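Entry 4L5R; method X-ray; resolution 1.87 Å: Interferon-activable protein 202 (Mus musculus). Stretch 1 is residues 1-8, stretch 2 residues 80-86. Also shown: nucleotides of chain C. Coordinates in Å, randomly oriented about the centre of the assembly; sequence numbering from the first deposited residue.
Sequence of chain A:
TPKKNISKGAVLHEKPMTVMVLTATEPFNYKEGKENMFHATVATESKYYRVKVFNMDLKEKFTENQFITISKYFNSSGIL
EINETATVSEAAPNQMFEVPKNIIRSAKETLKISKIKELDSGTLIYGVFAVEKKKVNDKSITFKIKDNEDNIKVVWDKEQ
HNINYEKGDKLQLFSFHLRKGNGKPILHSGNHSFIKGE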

# COMPACT_ATOMS: atom_id res chain seq x y z
N THR A 1 21.73 8.82 -2.74
CA THR A 1 22.08 7.49 -3.25
C THR A 1 20.93 6.90 -4.07
O THR A 1 19.77 7.18 -3.81
CB THR A 1 22.42 6.53 -2.10
OG1 THR A 1 21.29 6.39 -1.23
CG2 THR A 1 23.60 7.07 -1.29
N PRO A 2 21.27 6.08 -5.08
CA PRO A 2 20.22 5.53 -5.95
C PRO A 2 19.19 4.69 -5.19
O PRO A 2 18.05 4.59 -5.64
CB PRO A 2 21.01 4.67 -6.95
CG PRO A 2 22.32 4.40 -6.30
CD PRO A 2 22.61 5.61 -5.45
N LYS A 3 19.59 4.09 -4.07
CA LYS A 3 18.68 3.24 -3.30
C LYS A 3 18.03 3.95 -2.10
O LYS A 3 17.42 3.29 -1.26
CB LYS A 3 19.39 1.97 -2.82
CG LYS A 3 19.19 0.77 -3.73
CD LYS A 3 18.97 -0.51 -2.91
CE LYS A 3 18.40 -1.62 -3.78
NZ LYS A 3 18.29 -2.92 -3.06
N LYS A 4 18.18 5.27 -2.03
CA LYS A 4 17.63 6.04 -0.91
C LYS A 4 16.15 5.71 -0.67
O LYS A 4 15.35 5.76 -1.60
CB LYS A 4 17.78 7.54 -1.17
CG LYS A 4 18.17 8.38 0.04
CD LYS A 4 17.13 8.31 1.15
CE LYS A 4 17.51 9.22 2.32
NZ LYS A 4 16.58 9.09 3.48
N ASN A 5 15.82 5.39 0.58
CA ASN A 5 14.45 5.08 0.98
C ASN A 5 13.86 3.78 0.44
O ASN A 5 12.74 3.41 0.81
CB ASN A 5 13.51 6.25 0.67
CG ASN A 5 13.73 7.42 1.59
OD1 ASN A 5 14.35 7.29 2.65
ND2 ASN A 5 13.21 8.58 1.20
N ILE A 6 14.59 3.08 -0.42
CA ILE A 6 14.09 1.81 -0.98
C ILE A 6 14.21 0.66 0.02
O ILE A 6 15.15 0.61 0.82
CB ILE A 6 14.82 1.43 -2.28
CG1 ILE A 6 14.66 2.53 -3.33
CG2 ILE A 6 14.30 0.10 -2.83
CD1 ILE A 6 13.21 2.78 -3.73
N SER A 7 13.27 -0.27 -0.03
CA SER A 7 13.26 -1.40 0.91
C SER A 7 14.45 -2.35 0.69
O SER A 7 14.99 -2.44 -0.41
CB SER A 7 11.95 -2.18 0.81
OG SER A 7 10.86 -1.43 1.33
N LYS A 8 14.84 -3.04 1.76
CA LYS A 8 15.91 -4.03 1.70
C LYS A 8 15.65 -5.10 0.65
O LYS A 8 14.54 -5.64 0.57
CB LYS A 8 16.10 -4.71 3.07
CG LYS A 8 16.57 -3.79 4.18
CD LYS A 8 16.87 -4.57 5.46
CE LYS A 8 15.61 -5.16 6.08
NZ LYS A 8 15.79 -6.60 6.45
N LEU A 80 5.97 -2.25 -6.05
CA LEU A 80 6.82 -1.34 -6.80
C LEU A 80 7.20 -0.17 -5.90
O LEU A 80 6.33 0.39 -5.22
CB LEU A 80 6.08 -0.83 -8.02
CG LEU A 80 6.09 -1.70 -9.28
CD1 LEU A 80 6.34 -3.16 -8.97
CD2 LEU A 80 4.81 -1.49 -10.09
N GLU A 81 8.48 0.18 -5.87
CA GLU A 81 8.96 1.31 -5.07
C GLU A 81 9.66 2.29 -5.99
O GLU A 81 10.48 1.90 -6.83
CB GLU A 81 9.89 0.84 -3.97
CG GLU A 81 9.16 -0.09 -2.94
CD GLU A 81 10.01 -0.46 -1.74
OE1 GLU A 81 11.22 -0.15 -1.72
OE2 GLU A 81 9.45 -1.06 -0.79
N ILE A 82 9.32 3.57 -5.84
CA ILE A 82 9.78 4.57 -6.78
C ILE A 82 10.38 5.73 -6.01
O ILE A 82 9.69 6.38 -5.23
CB ILE A 82 8.63 5.07 -7.66
CG1 ILE A 82 8.01 3.88 -8.43
CG2 ILE A 82 9.13 6.21 -8.61
CD1 ILE A 82 6.72 4.20 -9.13
N ASN A 83 11.67 5.98 -6.21
CA ASN A 83 12.31 7.16 -5.64
C ASN A 83 12.80 8.11 -6.72
O ASN A 83 12.39 8.02 -7.87
CB ASN A 83 13.42 6.80 -4.64
CG ASN A 83 14.58 6.05 -5.29
OD1 ASN A 83 14.64 5.88 -6.51
ND2 ASN A 83 15.52 5.63 -4.46
N GLU A 84 13.68 9.04 -6.34
CA GLU A 84 14.17 10.04 -7.27
C GLU A 84 14.98 9.43 -8.40
O GLU A 84 15.15 10.04 -9.45
CB GLU A 84 15.00 11.10 -6.53
CG GLU A 84 14.20 11.87 -5.50
CD GLU A 84 15.02 12.95 -4.79
N THR A 85 15.45 8.20 -8.19
CA THR A 85 16.19 7.49 -9.23
C THR A 85 15.33 7.21 -10.47
O THR A 85 15.85 7.18 -11.59
CB THR A 85 16.79 6.18 -8.69
OG1 THR A 85 17.79 6.48 -7.72
CG2 THR A 85 17.42 5.37 -9.82
N ALA A 86 14.03 7.04 -10.28
CA ALA A 86 13.16 6.64 -11.39
C ALA A 86 12.84 7.77 -12.39
O ALA A 86 12.93 8.96 -12.07
CB ALA A 86 11.87 6.01 -10.86
P DG C 17 20.51 -4.06 0.02
OP1 DG C 17 19.41 -3.66 -0.89
OP2 DG C 17 21.58 -4.98 -0.45
O5' DG C 17 21.23 -2.74 0.56
C5' DG C 17 20.43 -1.78 1.23
C4' DG C 17 21.31 -0.65 1.72
O4' DG C 17 21.84 -0.95 3.03
C3' DG C 17 22.50 -0.36 0.80
O3' DG C 17 22.55 1.04 0.63
C2' DG C 17 23.70 -0.91 1.57
C1' DG C 17 23.24 -0.79 3.02
N9 DG C 17 23.79 -1.80 3.92
C8 DG C 17 24.09 -3.11 3.63
N7 DG C 17 24.57 -3.77 4.64
C5 DG C 17 24.59 -2.84 5.68
C6 DG C 17 25.02 -2.98 7.02
O6 DG C 17 25.48 -3.98 7.59
N1 DG C 17 24.88 -1.79 7.73
C2 DG C 17 24.39 -0.62 7.20
N2 DG C 17 24.31 0.44 8.02
N3 DG C 17 23.98 -0.48 5.95
C4 DG C 17 24.12 -1.63 5.24
P DC C 18 23.56 1.69 -0.43
OP1 DC C 18 22.82 2.75 -1.16
OP2 DC C 18 24.20 0.59 -1.19
O5' DC C 18 24.67 2.37 0.49
C5' DC C 18 24.28 3.28 1.52
C4' DC C 18 25.42 3.47 2.50
O4' DC C 18 25.51 2.31 3.38
C3' DC C 18 26.78 3.61 1.81
O3' DC C 18 27.45 4.80 2.24
C2' DC C 18 27.54 2.36 2.22
C1' DC C 18 26.88 2.02 3.55
N1 DC C 18 27.08 0.59 3.95
C2 DC C 18 27.34 0.29 5.29
O2 DC C 18 27.36 1.21 6.11
N3 DC C 18 27.54 -1.01 5.64
C4 DC C 18 27.50 -1.96 4.71
N4 DC C 18 27.70 -3.22 5.11
C5 DC C 18 27.24 -1.68 3.34
C6 DC C 18 27.05 -0.40 3.00
P DC C 16 20.47 -10.09 2.79
OP1 DC C 16 19.87 -10.78 1.62
OP2 DC C 16 21.83 -10.44 3.26
O5' DC C 16 20.46 -8.52 2.51
C5' DC C 16 19.23 -7.85 2.43
C4' DC C 16 19.45 -6.41 2.86
O4' DC C 16 19.86 -6.36 4.25
C3' DC C 16 20.53 -5.69 2.07
O3' DC C 16 19.85 -4.69 1.33
C2' DC C 16 21.49 -5.12 3.13
C1' DC C 16 20.66 -5.21 4.41
N1 DC C 16 21.40 -5.37 5.70
C2 DC C 16 21.38 -4.31 6.62
O2 DC C 16 20.77 -3.28 6.34
N3 DC C 16 22.03 -4.45 7.81
C4 DC C 16 22.68 -5.59 8.08
N4 DC C 16 23.31 -5.67 9.25
C5 DC C 16 22.71 -6.68 7.15
C6 DC C 16 22.06 -6.53 5.99

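A chain segment without regular secondary structure can still be held firmly if polar side chains from a neighbouring segment take up its unpaired backbone groups. The N-terminal residues of interferon-activable protein 202 illustrate the principle. Residues 1-8 form no helix or strand; a type I turn from Thr1 to Lys4 runs into a type II turn from Lys3 to Ile6, closed by Lys4 N to Thr1 O (3.1 Å) and Ile6 N to Lys3 O (3.0 Å). The partner stretch is the end of a strand and the loop that follows. The two run antiparallel, Ile6 lying across from Glu81, Lys4 from Asn83 and Pro2 from Thr85, with CA atoms 5.6 to 7.2 Å apart. No backbone-to-backbone hydrogen bond links the stretches; each one uses a side chain of stretch 2.

Leu80 is out of reach, so the contact opens with Glu81, whose CA-to-CB bond points toward stretch 1. Its carboxylate grips Ser7 with both oxygens: Ser7 N donates to Glu81 OE1 at 2.7 Å, nearly straight at 173°, and Ser7 OG donates to Glu81 OE2 at 2.6 Å. One planar group thus fixes both the backbone and the side chain of a single residue. Ile6 packs alongside, its CG2 3.3 Å from Glu81 OE1.

Ile82 follows the alternation of a strand and points away. Asn83 turns toward stretch 1 again and acts as a bridge. Its ND2 donates one hydrogen to Pro2 O at 3.0 Å (168°) and the other to Lys4 O at 2.9 Å (170°), so a single amide nitrogen ties together the carbonyls of Pro2 and Lys4, where the two turns overlap. Ile6 CG1 lies 3.4 Å from Asn83 ND2, adding a nonpolar neighbour to this polar junction. The other end of the amide serves its own loop, Asn83 OD1 accepting from Thr85 N at 3.0 Å.

Glu84 makes no contact across the interface. The type I turn from Asn83 to Ala86, closed by Ala86 N to Asn83 O at 3.1 Å, carries the chain to Thr85, whose OG1 donates to Pro2 O at 2.8 Å. Pro2 O therefore receives two hydrogen bonds, one from Thr85 and one from Asn83, while Pro2 CB rests 3.8 Å from Thr85 OG1.

The CA-to-CB bond of Lys3 points away from stretch 2, and Lys3 NZ donates to OP1 of DG17 at 2.6 Å, a positively charged amine meeting a phosphate.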